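Local coordinates for type III CBASS phage resistance system CD-NTase-associated protein Cap8 (Pseudomonas aeruginosa, PDB 6P8P) that probably regulates a bacterial cGAS-like nucleotidyltransferase, as the HORMA-domain component of a type III CBASS system, in immunity against bacteriophages, at residues A[8-13]-A[73-78]; A[26-31]-A[89-94]; A[53-58]-A[103-108]. The protein carries 2 engineered substitutions. One frame throughout, in Å; residues are numbered along the deposited sequence.

Contact 1: residues A[8-13]-A[73-78]; sequences TFRSSP and YCLFDE
F9 is gripped through both its backbone polar atoms by strand 73-75, which runs parallel to strand 8-10 with an angle of 31° between their directions. F9 N donates to Y73 O at 2.8 Å, and F9 O accepts L75 N at 2.8 Å. The ladder continues one step past strand 8-10, where S11 N reaches L75 O at 2.8 Å. After S12 the pattern reappears in the turn: D77 N donates to S12 O at 2.9 Å.

A water bridges the same turn. It donates to D77 OD1 at 2.8 Å, is also hydrogen-bonded to S12 OG, and gives S12 O a second, weak bond. The peptide bond before P13 is cis, and the proline ring sits with CD beside the D77 backbone.

Apolar contact on the sheet face of T8, R10 and L75 centres on one tight pair, T8 CG2 against L75 CG at 3.3 Å, with the two side chains crossing at about a right angle. The T8 torsion (chi1 -62°) sets OG1 anti to the carbonyl carbon, beside CB of Y73. R10 carries its guanidinium on to A80 O. Around S11, CB packs against C74 CB and both CB and OG meet the F76 ring, OG lying 3.4 Å from CE1 of F76. The S11 hydroxyl is hydrogen-bonded to T20 OG1 in helix 17-29.

F9 and C74 point to the other face, against helix 17-29. This is a classic parallel beta ladder, in which one residue bonds to two alternate residues of its neighbour; it joins strand 4-10, the outermost on its side of the sheet within this chain, to the rest of the mixed sheet of this HORMA domain.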
loop_
_atom_site.group_PDB
_atom_site.type_symbol
_atom_site.label_atom_id
_atom_site.label_comp_id
_atom_site.label_asym_id
_atom_site.label_seq_id
_atom_site.Cartn_x
_atom_site.Cartn_y
_atom_site.Cartn_z
ATOM N N THR A 8 -6.954 -20.401 -5.083
ATOM C CA THR A 8 -7.375 -19.884 -3.791
ATOM C C THR A 8 -6.194 -20.017 -2.847
ATOM O O THR A 8 -5.764 -21.128 -2.530
ATOM C CB THR A 8 -8.604 -20.614 -3.249
ATOM O OG1 THR A 8 -9.705 -20.417 -4.145
ATOM C CG2 THR A 8 -8.960 -20.082 -1.894
ATOM N N PHE A 9 -5.681 -18.883 -2.398
ATOM C CA PHE A 9 -4.516 -18.856 -1.527
ATOM C C PHE A 9 -4.898 -18.604 -0.079
ATOM O O PHE A 9 -5.749 -17.761 0.212
ATOM C CB PHE A 9 -3.543 -17.766 -1.977
ATOM C CG PHE A 9 -2.642 -18.203 -3.065
ATOM C CD1 PHE A 9 -3.121 -18.335 -4.372
ATOM C CD2 PHE A 9 -1.346 -18.563 -2.802
ATOM C CE1 PHE A 9 -2.285 -18.769 -5.375
ATOM C CE2 PHE A 9 -0.505 -19.012 -3.807
ATOM C CZ PHE A 9 -0.973 -19.109 -5.087
ATOM N N ARG A 10 -4.217 -19.304 0.823
ATOM C CA ARG A 10 -4.365 -19.090 2.263
ATOM C C ARG A 10 -3.651 -17.800 2.676
ATOM O O ARG A 10 -2.425 -17.685 2.552
ATOM C CB ARG A 10 -3.803 -20.284 3.026
ATOM C CG ARG A 10 -4.400 -21.624 2.543
ATOM C CD ARG A 10 -3.586 -22.815 3.057
ATOM N NE ARG A 10 -3.703 -22.967 4.498
ATOM C CZ ARG A 10 -3.013 -23.854 5.208
ATOM N NH1 ARG A 10 -2.142 -24.635 4.601
ATOM N NH2 ARG A 10 -3.179 -23.939 6.520
ATOM N N SER A 11 -4.414 -16.842 3.186
ATOM C CA SER A 11 -3.835 -15.560 3.579
ATOM C C SER A 11 -3.869 -15.448 5.099
ATOM O O SER A 11 -3.640 -16.444 5.789
ATOM C CB SER A 11 -4.572 -14.418 2.883
ATOM O OG SER A 11 -3.914 -13.186 3.109
ATOM N N SER A 12 -4.142 -14.263 5.618
ATOM C CA SER A 12 -3.998 -14.024 7.047
ATOM C C SER A 12 -5.023 -14.849 7.820
ATOM O O SER A 12 -6.195 -14.874 7.442
ATOM C CB SER A 12 -4.205 -12.535 7.354
ATOM O OG SER A 12 -3.975 -12.306 8.723
ATOM N N PRO A 13 -4.629 -15.500 8.929
ATOM C CA PRO A 13 -3.340 -15.442 9.621
ATOM C C PRO A 13 -2.337 -16.527 9.288
ATOM O O PRO A 13 -1.382 -16.694 10.033
ATOM C CB PRO A 13 -3.760 -15.586 11.101
ATOM C CG PRO A 13 -4.899 -16.587 11.017
ATOM C CD PRO A 13 -5.647 -16.199 9.747
ATOM N N TYR A 73 -8.534 -16.110 -5.582
ATOM C CA TYR A 73 -9.185 -15.759 -4.339
ATOM C C TYR A 73 -8.227 -15.958 -3.175
ATOM O O TYR A 73 -7.249 -16.691 -3.261
ATOM C CB TYR A 73 -10.419 -16.611 -4.102
ATOM C CG TYR A 73 -11.549 -16.342 -5.068
ATOM C CD1 TYR A 73 -11.653 -17.041 -6.260
ATOM C CD2 TYR A 73 -12.510 -15.379 -4.781
ATOM C CE1 TYR A 73 -12.713 -16.788 -7.145
ATOM C CE2 TYR A 73 -13.558 -15.130 -5.634
ATOM C CZ TYR A 73 -13.647 -15.824 -6.818
ATOM O OH TYR A 73 -14.711 -15.560 -7.653
ATOM N N CYS A 74 -8.519 -15.289 -2.078
ATOM C CA CYS A 74 -7.776 -15.474 -0.841
ATOM C C CYS A 74 -8.711 -15.929 0.263
ATOM O O CYS A 74 -9.843 -15.463 0.331
ATOM C CB CYS A 74 -7.097 -14.164 -0.381
ATOM S SG CYS A 74 -5.716 -13.684 -1.443
ATOM N N LEU A 75 -8.215 -16.814 1.124
ATOM C CA LEU A 75 -8.901 -17.286 2.316
ATOM C C LEU A 75 -8.342 -16.585 3.546
ATOM O O LEU A 75 -7.133 -16.343 3.633
ATOM C CB LEU A 75 -8.707 -18.789 2.463
ATOM C CG LEU A 75 -9.264 -19.661 1.352
ATOM C CD1 LEU A 75 -8.703 -21.053 1.526
ATOM C CD2 LEU A 75 -10.772 -19.657 1.402
ATOM N N PHE A 76 -9.211 -16.314 4.523
ATOM C CA PHE A 76 -8.826 -15.602 5.721
ATOM C C PHE A 76 -9.366 -16.328 6.944
ATOM O O PHE A 76 -10.241 -17.197 6.849
ATOM C CB PHE A 76 -9.342 -14.149 5.678
ATOM C CG PHE A 76 -8.792 -13.376 4.525
ATOM C CD1 PHE A 76 -7.568 -12.736 4.624
ATOM C CD2 PHE A 76 -9.484 -13.306 3.341
ATOM C CE1 PHE A 76 -7.041 -12.060 3.534
ATOM C CE2 PHE A 76 -8.972 -12.613 2.255
ATOM C CZ PHE A 76 -7.729 -11.984 2.361
ATOM N N ASP A 77 -8.780 -15.985 8.084
ATOM C CA ASP A 77 -9.271 -16.399 9.406
ATOM C C ASP A 77 -9.306 -17.923 9.441
ATOM O O ASP A 77 -8.322 -18.555 9.029
ATOM C CB ASP A 77 -10.603 -15.703 9.648
ATOM C CG ASP A 77 -10.509 -14.205 9.479
ATOM O OD1 ASP A 77 -9.502 -13.634 9.955
ATOM O OD2 ASP A 77 -11.425 -13.605 8.869
ATOM N N GLU A 78 -10.374 -18.544 9.944
ATOM C CA GLU A 78 -10.368 -19.995 10.120
ATOM C C GLU A 78 -10.183 -20.722 8.795
ATOM O O GLU A 78 -9.555 -21.790 8.749
ATOM C CB GLU A 78 -11.668 -20.425 10.806
ATOM C CG GLU A 78 -11.798 -19.885 12.234
ATOM C CD GLU A 78 -13.151 -20.164 12.877
ATOM O OE1 GLU A 78 -14.082 -20.607 12.171
ATOM O OE2 GLU A 78 -13.282 -19.937 14.100
HETATM O O HOH W 1 -7.069 -12.532 9.170
#

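Contact 2: residues A[26-31]-A[89-94]; sequences ELLTQG and EVLGFE
L27, in the last turn of helix 17-29, crosses its side chain at about a right angle with that of L91 in the loop 89-94, and this pair forms the main apolar part of the contact. CD1 of L91 lies 3.8 Å from CG of L27 and equally close to CD2 of L27. L28 adds a looser touch, its CD2 being 4.3 Å from the same L91 CD1. CG of L27 is anti to its backbone N (chi1 -177°), which carries CG to L91; chi2 of 85° then sets CD1 of L27 3.3 Å from E89 O.

The polar part is carried by Q30, whose positive phi marks the end of the helix. Its chain is extended beyond CG and brings the amide to the loop backbone, where NE2 donates to F93 O at 3.0 Å. The bond is bent, and F93 O lies 24° out of the Q30 amide plane. A water takes a second hydrogen bond from Q30 NE2, accepts one from L91 N at 3.1 Å, and donates to L27 O at 2.7 Å. One solvent molecule thus ties the helix end to the loop at three points.

L91 CB also lies over one face of the F93 ring, toward its rim. The two leucines continue into the sheet: L27 packs on I72 of strand 69-75, and L91 on V5 of strand 4-10 and T70 of strand 69-75. The loop thereby closes over the seam between the C-terminal end of helix 17-29 and these two strands.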
loop_
_atom_site.group_PDB
_atom_site.type_symbol
_atom_site.label_atom_id
_atom_site.label_comp_id
_atom_site.label_asym_id
_atom_site.label_seq_id
_atom_site.Cartn_x
_atom_site.Cartn_y
_atom_site.Cartn_z
ATOM N N GLU A 26 4.656 -15.307 -7.443
ATOM C CA GLU A 26 5.359 -16.508 -7.899
ATOM C C GLU A 26 4.457 -17.389 -8.772
ATOM O O GLU A 26 4.892 -17.905 -9.807
ATOM C CB GLU A 26 5.894 -17.282 -6.698
ATOM C CG GLU A 26 6.720 -18.513 -7.100
ATOM C CD GLU A 26 7.978 -18.184 -7.875
ATOM O OE1 GLU A 26 8.456 -17.032 -7.795
ATOM O OE2 GLU A 26 8.486 -19.089 -8.575
ATOM N N LEU A 27 3.191 -17.550 -8.378
ATOM C CA LEU A 27 2.251 -18.306 -9.191
ATOM C C LEU A 27 2.168 -17.747 -10.605
ATOM O O LEU A 27 2.162 -18.498 -11.594
ATOM C CB LEU A 27 0.877 -18.272 -8.545
ATOM C CG LEU A 27 -0.184 -19.099 -9.270
ATOM C CD1 LEU A 27 -0.134 -20.554 -8.823
ATOM C CD2 LEU A 27 -1.565 -18.491 -9.050
ATOM N N LEU A 28 2.140 -16.424 -10.724
ATOM C CA LEU A 28 1.888 -15.799 -12.016
ATOM C C LEU A 28 3.122 -15.595 -12.866
ATOM O O LEU A 28 2.976 -15.437 -14.082
ATOM C CB LEU A 28 1.198 -14.462 -11.816
ATOM C CG LEU A 28 -0.211 -14.513 -11.255
ATOM C CD1 LEU A 28 -0.735 -13.110 -10.933
ATOM C CD2 LEU A 28 -1.150 -15.217 -12.221
ATOM N N THR A 29 4.322 -15.601 -12.275
ATOM C CA THR A 29 5.535 -15.319 -13.029
ATOM C C THR A 29 6.444 -16.517 -13.162
ATOM O O THR A 29 7.271 -16.535 -14.077
ATOM C CB THR A 29 6.336 -14.170 -12.405
ATOM O OG1 THR A 29 6.751 -14.513 -11.081
ATOM C CG2 THR A 29 5.504 -12.890 -12.380
ATOM N N GLN A 30 6.326 -17.494 -12.269
ATOM C CA GLN A 30 6.921 -18.822 -12.480
ATOM C C GLN A 30 8.437 -18.726 -12.628
ATOM O O GLN A 30 9.036 -19.352 -13.496
ATOM C CB GLN A 30 6.291 -19.517 -13.691
ATOM C CG GLN A 30 4.799 -19.806 -13.532
ATOM C CD GLN A 30 4.142 -20.320 -14.790
ATOM O OE1 GLN A 30 4.609 -20.061 -15.905
ATOM N NE2 GLN A 30 3.036 -21.049 -14.623
ATOM N N GLY A 31 9.053 -17.904 -11.792
ATOM C CA GLY A 31 10.488 -17.782 -11.775
ATOM C C GLY A 31 11.102 -16.940 -12.866
ATOM O O GLY A 31 12.330 -16.902 -12.967
ATOM N N GLU A 89 -2.132 -24.854 -6.626
ATOM C CA GLU A 89 -1.412 -25.632 -7.620
ATOM C C GLU A 89 -0.736 -24.713 -8.628
ATOM O O GLU A 89 -1.251 -23.649 -8.982
ATOM C CB GLU A 89 -2.372 -26.577 -8.366
ATOM C CG GLU A 89 -2.807 -27.788 -7.581
ATOM C CD GLU A 89 -3.924 -28.569 -8.271
ATOM O OE1 GLU A 89 -4.793 -29.109 -7.550
ATOM O OE2 GLU A 89 -3.933 -28.630 -9.528
ATOM N N VAL A 90 0.404 -25.166 -9.141
ATOM C CA VAL A 90 1.049 -24.474 -10.248
ATOM C C VAL A 90 0.122 -24.432 -11.453
ATOM O O VAL A 90 -0.643 -25.363 -11.717
ATOM C CB VAL A 90 2.382 -25.155 -10.598
ATOM C CG1 VAL A 90 3.033 -24.504 -11.798
ATOM C CG2 VAL A 90 3.320 -25.126 -9.399
ATOM N N LEU A 91 0.199 -23.343 -12.194
ATOM C CA LEU A 91 -0.631 -23.152 -13.371
ATOM C C LEU A 91 0.019 -23.833 -14.569
ATOM O O LEU A 91 1.238 -23.744 -14.758
ATOM C CB LEU A 91 -0.810 -21.649 -13.648
ATOM C CG LEU A 91 -1.695 -20.936 -12.626
ATOM C CD1 LEU A 91 -1.544 -19.422 -12.784
ATOM C CD2 LEU A 91 -3.151 -21.301 -12.745
ATOM N N GLY A 92 -0.811 -24.492 -15.385
ATOM C CA GLY A 92 -0.313 -25.233 -16.530
ATOM C C GLY A 92 -0.220 -24.424 -17.813
ATOM O O GLY A 92 -0.527 -24.941 -18.892
ATOM N N PHE A 93 0.212 -23.162 -17.703
ATOM C CA PHE A 93 0.375 -22.239 -18.818
ATOM C C PHE A 93 1.147 -21.032 -18.294
ATOM O O PHE A 93 1.315 -20.865 -17.082
ATOM C CB PHE A 93 -0.972 -21.804 -19.398
ATOM C CG PHE A 93 -1.906 -21.200 -18.384
ATOM C CD1 PHE A 93 -2.735 -21.990 -17.622
ATOM C CD2 PHE A 93 -1.943 -19.816 -18.193
ATOM C CE1 PHE A 93 -3.585 -21.439 -16.671
ATOM C CE2 PHE A 93 -2.793 -19.263 -17.251
ATOM C CZ PHE A 93 -3.615 -20.069 -16.489
ATOM N N GLU A 94 1.623 -20.187 -19.224
ATOM C CA GLU A 94 2.318 -18.946 -18.868
ATOM C C GLU A 94 1.278 -17.868 -18.552
ATOM O O GLU A 94 0.651 -17.328 -19.471
ATOM C CB GLU A 94 3.244 -18.492 -20.001
ATOM C CG GLU A 94 3.966 -17.165 -19.714
ATOM C CD GLU A 94 4.887 -16.709 -20.844
ATOM O OE1 GLU A 94 5.139 -17.504 -21.773
ATOM O OE2 GLU A 94 5.381 -15.562 -20.793
HETATM O O HOH W 2 2.283 -21.158 -11.614
#

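Contact 3: residues A[53-58]-A[103-108]; sequences DQAPKS and SLPCPK. With CA (calcium ion), chain E.
A55 presses its methyl group against a backbone carbonyl that has no hydrogen-bonding partner in the model: CB lies 3.3 Å from P105 O, which the contact buries. No hydrogen bond joins the two segments, and they meet mainly through carbon. A55 CB stands 4.2 Å from CG of P105 and 4.4 Å from CD of P107, so the small methyl sits against two prolines. P56 adds its own ring, with CB 4.1 Å from P105 CG. The same P105 CG also leans on the A55 backbone, 3.7 Å from A55 O.

The chain reaches this position by leaving helix 44-52 through a Schellman motif, in which Q54 has positive phi, A55 N bonds to L50 O and Q54 N to I51 O. Just before the turn, D53, with CG anti to the carbonyl carbon (chi1 -73°), gives its carboxylate to a calcium ion. OD1 and OD2 of D53 both bind the metal, each at 2.4 Å, and four waters share the shell. OD2 is further held by Q110 NE2, while D53 of the second subunit binds the same ion through OD1.

Two like carboxylates brought together would be expected to repel, and the calcium probably offsets that charge between the subunits. The chemistry is thus divided: a buried, largely apolar join to strand 101-106, lined by prolines, and beside it a hydrated ionic link across the dimer.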
loop_
_atom_site.group_PDB
_atom_site.type_symbol
_atom_site.label_atom_id
_atom_site.label_comp_id
_atom_site.label_asym_id
_atom_site.label_seq_id
_atom_site.Cartn_x
_atom_site.Cartn_y
_atom_site.Cartn_z
ATOM N N ASP A 53 -7.165 -5.910 3.709
ATOM C CA ASP A 53 -8.569 -5.532 3.815
ATOM C C ASP A 53 -9.513 -6.623 3.321
ATOM O O ASP A 53 -10.726 -6.389 3.276
ATOM C CB ASP A 53 -8.803 -4.221 3.059
ATOM C CG ASP A 53 -8.208 -2.995 3.821
ATOM O OD1 ASP A 53 -8.217 -3.015 5.068
ATOM O OD2 ASP A 53 -7.734 -2.028 3.177
ATOM N N GLN A 54 -8.974 -7.800 2.981
ATOM C CA GLN A 54 -9.742 -8.980 2.528
ATOM C C GLN A 54 -10.501 -8.716 1.240
ATOM O O GLN A 54 -11.510 -9.383 0.935
ATOM C CB GLN A 54 -10.704 -9.496 3.608
ATOM C CG GLN A 54 -10.011 -9.849 4.908
ATOM C CD GLN A 54 -10.845 -10.700 5.839
ATOM O OE1 GLN A 54 -11.988 -11.045 5.546
ATOM N NE2 GLN A 54 -10.264 -11.058 6.951
ATOM N N ALA A 55 -9.981 -7.804 0.425
ATOM C CA ALA A 55 -10.648 -7.519 -0.837
ATOM C C ALA A 55 -10.783 -8.755 -1.710
ATOM O O ALA A 55 -11.822 -8.877 -2.382
ATOM C CB ALA A 55 -9.925 -6.405 -1.595
ATOM N N PRO A 56 -9.806 -9.682 -1.776
ATOM C CA PRO A 56 -9.983 -10.844 -2.658
ATOM C C PRO A 56 -10.730 -12.018 -2.029
ATOM O O PRO A 56 -10.648 -13.137 -2.543
ATOM C CB PRO A 56 -8.548 -11.245 -3.024
ATOM C CG PRO A 56 -7.636 -10.150 -2.477
ATOM C CD PRO A 56 -8.406 -9.519 -1.327
ATOM N N LYS A 57 -11.448 -11.802 -0.928
ATOM C CA LYS A 57 -12.175 -12.912 -0.329
ATOM C C LYS A 57 -13.319 -13.364 -1.234
ATOM O O LYS A 57 -13.547 -14.573 -1.410
ATOM C CB LYS A 57 -12.716 -12.518 1.046
ATOM C CG LYS A 57 -13.472 -13.661 1.738
ATOM C CD LYS A 57 -14.075 -13.250 3.069
ATOM C CE LYS A 57 -15.020 -14.352 3.567
ATOM N NZ LYS A 57 -15.482 -14.161 4.964
ATOM N N SER A 58 -14.096 -12.409 -1.754
ATOM C CA SER A 58 -15.286 -12.729 -2.532
ATOM C C SER A 58 -15.257 -12.168 -3.943
ATOM O O SER A 58 -16.225 -12.350 -4.684
ATOM C CB SER A 58 -16.550 -12.240 -1.815
ATOM O OG SER A 58 -16.660 -12.878 -0.559
ATOM N N SER A 103 -6.394 -7.305 -12.712
ATOM C CA SER A 103 -7.463 -6.501 -12.132
ATOM C C SER A 103 -7.595 -6.865 -10.666
ATOM O O SER A 103 -7.964 -7.994 -10.335
ATOM C CB SER A 103 -8.793 -6.706 -12.857
ATOM O OG SER A 103 -9.783 -5.951 -12.181
ATOM N N LEU A 104 -7.276 -5.922 -9.807
ATOM C CA LEU A 104 -7.326 -6.116 -8.371
ATOM C C LEU A 104 -8.649 -5.634 -7.806
ATOM O O LEU A 104 -9.056 -4.483 -8.072
ATOM C CB LEU A 104 -6.189 -5.343 -7.706
ATOM C CG LEU A 104 -4.765 -5.520 -8.235
ATOM C CD1 LEU A 104 -3.785 -4.753 -7.368
ATOM C CD2 LEU A 104 -4.371 -6.988 -8.269
ATOM N N PRO A 105 -9.301 -6.445 -6.973
ATOM C CA PRO A 105 -10.526 -5.996 -6.311
ATOM C C PRO A 105 -10.205 -4.974 -5.235
ATOM O O PRO A 105 -9.216 -5.088 -4.507
ATOM C CB PRO A 105 -11.123 -7.296 -5.726
ATOM C CG PRO A 105 -9.870 -8.110 -5.391
ATOM C CD PRO A 105 -8.875 -7.774 -6.513
ATOM N N CYS A 106 -11.091 -3.995 -5.119
ATOM C CA CYS A 106 -10.878 -2.905 -4.203
ATOM C C CYS A 106 -12.186 -2.311 -3.716
ATOM O O CYS A 106 -13.077 -2.069 -4.529
ATOM C CB CYS A 106 -10.045 -1.830 -4.909
ATOM S SG CYS A 106 -9.712 -0.320 -3.933
ATOM N N PRO A 107 -12.325 -2.069 -2.421
ATOM C CA PRO A 107 -13.545 -1.404 -1.936
ATOM C C PRO A 107 -13.715 -0.060 -2.625
ATOM O O PRO A 107 -12.758 0.686 -2.799
ATOM C CB PRO A 107 -13.302 -1.240 -0.429
ATOM C CG PRO A 107 -12.146 -2.114 -0.091
ATOM C CD PRO A 107 -11.337 -2.262 -1.350
ATOM N N LYS A 108 -14.945 0.235 -3.048
ATOM C CA LYS A 108 -15.166 1.412 -3.879
ATOM C C LYS A 108 -14.634 2.675 -3.216
ATOM O O LYS A 108 -14.097 3.551 -3.905
ATOM C CB LYS A 108 -16.653 1.563 -4.204
ATOM C CG LYS A 108 -16.957 2.632 -5.261
ATOM C CD LYS A 108 -18.464 2.678 -5.597
ATOM C CE LYS A 108 -18.772 3.843 -6.534
ATOM N NZ LYS A 108 -20.235 4.113 -6.606
HETATM CA CA CA E . -6.989 -0.926 5.189
HETATM O O HOH W 3 -9.299 -0.095 4.894
HETATM O O HOH W 4 -5.874 0.798 3.891
HETATM O O HOH W 5 -7.492 -1.972 7.416
HETATM O O HOH W 6 -5.076 -2.292 4.694
#

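Contacts 1 and 2 lie 19 Å apart between centres but touch through F9 CE1 and L27 CD2, 3.8 Å apart, so strand 4-10 of contact 1 packs on the helix that supplies contact 2. Contact 1 also meets contact 3, whose centre is about 13 Å away: C74 N and P56 O form a probable hydrogen bond of 3.1 Å, and F76 CB lies 3.5 Å from Q54 NE2. Contacts 2 and 3 do not touch; their nearest atoms are about 8 Å apart, and they lie on opposite sides of the chain's centre. The calcium belongs to contact 3, with the side chain of F76 in contact 1 about 11 Å from it.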